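Local structure of beta-glucosidase (Chaetomella raphigera, 6JXG) at residues D371-S385 against T437-Q450. The protein probably hydrolyses terminal, non-reducing beta-D-glucosyl residues, releasing beta-D-glucose during the breakdown of cellulose. Sequence-based numbering, arbitrary orientation.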
loop_
_atom_site.group_PDB
_atom_site.type_symbol
_atom_site.label_atom_id
_atom_site.label_comp_id
_atom_site.label_asym_id
_atom_site.label_seq_id
_atom_site.Cartn_x
_atom_site.Cartn_y
_atom_site.Cartn_z
ATOM N N ASP A 371 -4.725 17.569 7.173
ATOM C CA ASP A 371 -4.577 16.332 6.398
ATOM C C ASP A 371 -3.211 16.202 5.703
ATOM O O ASP A 371 -3.088 15.527 4.723
ATOM C CB ASP A 371 -5.709 16.179 5.374
ATOM C CG ASP A 371 -7.092 16.109 6.018
ATOM O OD1 ASP A 371 -7.194 15.628 7.157
ATOM O OD2 ASP A 371 -8.073 16.453 5.332
ATOM N N ARG A 372 -2.183 16.817 6.287
ATOM C CA ARG A 372 -0.766 16.824 5.789
ATOM C C ARG A 372 -0.680 17.434 4.383
ATOM O O ARG A 372 0.234 17.100 3.599
ATOM C CB ARG A 372 -0.124 15.432 5.809
ATOM C CG ARG A 372 -0.464 14.601 7.044
ATOM C CD ARG A 372 0.292 15.123 8.260
ATOM N NE ARG A 372 -0.357 16.280 8.891
ATOM C CZ ARG A 372 -1.298 16.239 9.799
ATOM N NH1 ARG A 372 -1.772 17.380 10.271
ATOM N NH2 ARG A 372 -1.731 15.103 10.306
ATOM N N GLY A 373 -1.573 18.383 4.112
ATOM C CA GLY A 373 -1.681 19.042 2.803
ATOM C C GLY A 373 -0.660 20.133 2.574
ATOM O O GLY A 373 -0.989 21.251 2.171
ATOM N N CYS A 374 0.596 19.803 2.733
ATOM C CA CYS A 374 1.678 20.617 2.253
ATOM C C CYS A 374 2.935 19.738 2.165
ATOM O O CYS A 374 3.021 18.668 2.841
ATOM C CB CYS A 374 1.930 21.790 3.254
ATOM S SG CYS A 374 2.640 21.337 4.852
ATOM N N ASP A 375 3.971 20.251 1.473
ATOM C CA ASP A 375 5.293 19.595 1.440
ATOM C C ASP A 375 6.313 20.586 1.992
ATOM O O ASP A 375 7.091 21.174 1.243
ATOM C CB ASP A 375 5.631 19.182 0.013
ATOM C CG ASP A 375 6.970 18.445 -0.114
ATOM O OD1 ASP A 375 7.463 17.942 0.880
ATOM O OD2 ASP A 375 7.564 18.449 -1.222
ATOM N N THR A 376 6.247 20.805 3.281
ATOM C CA THR A 376 7.032 21.823 3.980
ATOM C C THR A 376 7.739 21.112 5.106
ATOM O O THR A 376 7.129 20.327 5.851
ATOM C CB THR A 376 6.120 22.921 4.546
ATOM O OG1 THR A 376 5.466 23.534 3.450
ATOM C CG2 THR A 376 6.946 23.994 5.236
ATOM N N GLY A 377 9.021 21.368 5.270
ATOM C CA GLY A 377 9.817 20.537 6.123
ATOM C C GLY A 377 9.861 19.038 5.727
ATOM O O GLY A 377 9.493 18.664 4.619
ATOM N N HIS A 378 10.359 18.219 6.655
ATOM C CA HIS A 378 10.513 16.795 6.466
ATOM C C HIS A 378 9.243 16.101 6.058
ATOM O O HIS A 378 8.224 16.278 6.683
ATOM C CB HIS A 378 11.073 16.140 7.684
ATOM C CG HIS A 378 11.530 14.760 7.399
ATOM N ND1 HIS A 378 12.353 14.467 6.333
ATOM C CD2 HIS A 378 11.221 13.581 7.982
ATOM C CE1 HIS A 378 12.562 13.159 6.308
ATOM N NE2 HIS A 378 11.875 12.604 7.283
ATOM N N LEU A 379 9.317 15.362 4.957
ATOM C CA LEU A 379 8.174 14.726 4.396
ATOM C C LEU A 379 8.113 13.255 4.857
ATOM O O LEU A 379 9.039 12.486 4.515
ATOM C CB LEU A 379 8.212 14.771 2.861
ATOM C CG LEU A 379 7.073 14.045 2.158
ATOM C CD1 LEU A 379 5.761 14.796 2.384
ATOM C CD2 LEU A 379 7.289 13.948 0.688
ATOM N N ALA A 380 7.009 12.871 5.524
ATOM C CA ALA A 380 6.921 11.517 6.077
ATOM C C ALA A 380 5.614 10.822 5.840
ATOM O O ALA A 380 5.420 9.659 6.231
ATOM C CB ALA A 380 7.282 11.526 7.547
ATOM N N MET A 381 4.775 11.483 5.047
ATOM C CA MET A 381 3.405 11.049 4.771
ATOM C C MET A 381 2.946 11.940 3.560
ATOM O O MET A 381 3.232 13.160 3.574
ATOM C CB MET A 381 2.626 11.462 6.029
ATOM C CG MET A 381 1.326 10.880 6.103
ATOM S SD MET A 381 0.513 11.072 7.576
ATOM C CE MET A 381 1.601 10.371 8.800
ATOM N N GLY A 382 2.245 11.380 2.603
ATOM C CA GLY A 382 1.381 12.161 1.690
ATOM C C GLY A 382 0.095 12.742 2.288
ATOM O O GLY A 382 -0.087 12.769 3.484
ATOM N N TRP A 383 -0.772 13.345 1.466
ATOM C CA TRP A 383 -1.918 14.050 2.056
ATOM C C TRP A 383 -3.237 13.365 1.740
ATOM O O TRP A 383 -3.340 12.551 0.825
ATOM C CB TRP A 383 -2.013 15.509 1.607
ATOM C CG TRP A 383 -2.327 15.752 0.210
ATOM C CD1 TRP A 383 -3.543 15.646 -0.385
ATOM C CD2 TRP A 383 -1.430 16.256 -0.823
ATOM N NE1 TRP A 383 -3.469 16.041 -1.701
ATOM C CE2 TRP A 383 -2.192 16.380 -2.014
ATOM C CE3 TRP A 383 -0.081 16.572 -0.858
ATOM C CZ2 TRP A 383 -1.640 16.828 -3.230
ATOM C CZ3 TRP A 383 0.469 17.075 -2.082
ATOM C CH2 TRP A 383 -0.316 17.167 -3.242
ATOM N N GLY A 384 -4.236 13.739 2.523
ATOM C CA GLY A 384 -5.596 13.227 2.336
ATOM C C GLY A 384 -6.107 12.459 3.526
ATOM O O GLY A 384 -5.698 12.724 4.640
ATOM N N SER A 385 -7.005 11.495 3.266
ATOM C CA SER A 385 -7.623 10.708 4.301
ATOM C C SER A 385 -6.724 9.646 4.868
ATOM O O SER A 385 -6.926 9.211 5.994
ATOM C CB SER A 385 -8.886 10.032 3.765
ATOM O OG SER A 385 -8.463 9.070 2.814
ATOM N N THR A 437 12.489 16.163 -1.971
ATOM C CA THR A 437 11.173 15.466 -1.862
ATOM C C THR A 437 10.338 15.433 -3.123
ATOM O O THR A 437 10.581 16.143 -4.107
ATOM C CB THR A 437 10.291 16.164 -0.795
ATOM O OG1 THR A 437 10.121 17.541 -1.175
ATOM C CG2 THR A 437 10.939 16.109 0.554
ATOM N N ALA A 438 9.313 14.592 -3.098
ATOM C CA ALA A 438 8.195 14.735 -3.983
ATOM C C ALA A 438 6.936 14.234 -3.267
ATOM O O ALA A 438 6.993 13.210 -2.617
ATOM C CB ALA A 438 8.403 14.003 -5.304
ATOM N N ASP A 439 5.824 14.967 -3.385
ATOM C CA ASP A 439 4.649 14.691 -2.605
ATOM C C ASP A 439 3.420 14.583 -3.470
ATOM O O ASP A 439 3.412 14.954 -4.633
ATOM C CB ASP A 439 4.507 15.804 -1.514
ATOM C CG ASP A 439 3.636 15.444 -0.351
ATOM O OD1 ASP A 439 3.223 14.253 -0.207
ATOM O OD2 ASP A 439 3.376 16.419 0.470
ATOM N N SER A 440 2.356 14.049 -2.880
ATOM C CA SER A 440 1.073 13.963 -3.569
ATOM C C SER A 440 0.061 13.481 -2.527
ATOM O O SER A 440 0.403 13.141 -1.398
ATOM C CB SER A 440 1.154 13.005 -4.793
ATOM O OG SER A 440 1.267 11.615 -4.462
ATOM N N GLY A 441 -1.169 13.383 -2.961
ATOM C CA GLY A 441 -2.255 13.014 -2.080
ATOM C C GLY A 441 -3.587 12.849 -2.750
ATOM O O GLY A 441 -3.715 12.821 -3.986
ATOM N N GLU A 442 -4.593 12.683 -1.898
ATOM C CA GLU A 442 -5.929 12.509 -2.319
ATOM C C GLU A 442 -6.486 13.770 -3.014
ATOM O O GLU A 442 -6.149 14.905 -2.678
ATOM C CB GLU A 442 -6.796 12.118 -1.087
ATOM C CG GLU A 442 -8.197 11.711 -1.466
ATOM C CD GLU A 442 -9.004 11.150 -0.289
ATOM O OE1 GLU A 442 -10.220 10.916 -0.486
ATOM O OE2 GLU A 442 -8.388 10.787 0.724
ATOM N N GLY A 443 -7.302 13.539 -3.995
ATOM C CA GLY A 443 -7.777 14.640 -4.839
ATOM C C GLY A 443 -8.881 15.548 -4.291
ATOM O O GLY A 443 -9.711 15.976 -5.062
ATOM N N TYR A 444 -8.840 15.902 -3.005
ATOM C CA TYR A 444 -9.672 16.989 -2.488
ATOM C C TYR A 444 -8.839 18.118 -1.989
ATOM O O TYR A 444 -9.386 19.078 -1.514
ATOM C CB TYR A 444 -10.703 16.543 -1.448
ATOM C CG TYR A 444 -10.126 16.076 -0.154
ATOM C CD1 TYR A 444 -9.976 16.939 0.893
ATOM C CD2 TYR A 444 -9.821 14.712 0.053
ATOM C CE1 TYR A 444 -9.419 16.530 2.133
ATOM C CE2 TYR A 444 -9.250 14.297 1.253
ATOM C CZ TYR A 444 -9.046 15.227 2.278
ATOM O OH TYR A 444 -8.502 14.779 3.453
ATOM N N ILE A 445 -7.515 18.029 -2.106
ATOM C CA ILE A 445 -6.603 19.020 -1.626
ATOM C C ILE A 445 -5.633 19.354 -2.778
ATOM O O ILE A 445 -5.118 18.458 -3.456
ATOM C CB ILE A 445 -5.760 18.412 -0.482
ATOM C CG1 ILE A 445 -6.640 18.080 0.743
ATOM C CG2 ILE A 445 -4.724 19.412 0.000
ATOM C CD1 ILE A 445 -5.915 17.390 1.878
ATOM N N THR A 446 -5.432 20.639 -3.026
ATOM C CA THR A 446 -4.434 21.136 -4.013
ATOM C C THR A 446 -3.204 21.662 -3.283
ATOM O O THR A 446 -3.309 22.488 -2.398
ATOM C CB THR A 446 -5.074 22.325 -4.777
ATOM O OG1 THR A 446 -6.177 21.825 -5.513
ATOM C CG2 THR A 446 -4.092 22.990 -5.772
ATOM N N VAL A 447 -2.039 21.164 -3.646
ATOM C CA VAL A 447 -0.791 21.646 -3.126
ATOM C C VAL A 447 0.126 21.956 -4.304
ATOM O O VAL A 447 0.281 21.153 -5.232
ATOM C CB VAL A 447 -0.137 20.616 -2.171
ATOM C CG1 VAL A 447 1.159 21.181 -1.604
ATOM C CG2 VAL A 447 -1.070 20.157 -1.035
ATOM N N ASP A 448 0.778 23.131 -4.276
ATOM C CA ASP A 448 1.630 23.574 -5.420
ATOM C C ASP A 448 0.935 23.386 -6.745
ATOM O O ASP A 448 1.504 22.909 -7.730
ATOM C CB ASP A 448 3.037 22.912 -5.388
ATOM C CG ASP A 448 3.851 23.419 -4.264
ATOM O OD1 ASP A 448 3.326 24.332 -3.600
ATOM O OD2 ASP A 448 4.959 22.924 -3.944
ATOM N N GLY A 449 -0.335 23.771 -6.801
ATOM C CA GLY A 449 -1.099 23.661 -8.052
ATOM C C GLY A 449 -1.502 22.257 -8.502
ATOM O O GLY A 449 -1.954 22.062 -9.648
ATOM N N GLN A 450 -1.393 21.264 -7.615
ATOM C CA GLN A 450 -1.618 19.838 -7.997
ATOM C C GLN A 450 -2.725 19.294 -7.084
ATOM O O GLN A 450 -2.545 19.193 -5.878
ATOM C CB GLN A 450 -0.314 19.058 -7.844
ATOM C CG GLN A 450 0.691 19.528 -8.875
ATOM C CD GLN A 450 2.131 19.171 -8.580
ATOM O OE1 GLN A 450 2.610 18.087 -8.932
ATOM N NE2 GLN A 450 2.836 20.093 -7.993
HETATM O O HOH W 1 2.289 15.650 2.739
#
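Trp-383 lies sandwiched within the fold of 437-450. Over one indole face runs the backbone of Ser-440 and Gly-441, where a side chain on Gly-441 would strike the ring; over the opposite face sit Ile-445 and Val-447, beta-branched residues that set CB and a methyl against the flat ring. Val-447 CG2 stands 3.6 Å from the centroid of the Trp-383 six-membered ring, a CH-pi contact, while Ile-445 CG2 covers the five-membered ring. Chi1 of Trp-383 (67°) swings the indole into this fold and chi2 (77°) turns its edge, so that Trp-383 NE1 donates a bent hydrogen bond (137°) to Glu-442 O, 3.1 Å away. Replacing the indole by an alanine would probably leave Val-447 and Ile-445 facing a gap and Glu-442 O without this donor. The backbone of Trp-383 also bridges the segments, its N donating to Ser-440 O and its O accepting from Glu-442 N.

Asp-439 enters at the ring edge, its buried carboxylate suited by polar partners: a water 2.6 Å from Asp-439 OD2, also within hydrogen-bonding distance of Arg-372 O, and a weak bond from Ser-440 N to OD1. Farther out, Glu-442 OE2 accepts from both Ser-385 N and Ser-385 OG. The arrangement joins the loop after strand 351-355 to the end of strand 431-438 and the hairpin of 446-447 with 450-451, in the C-terminal domain of family 3 glycoside hydrolases.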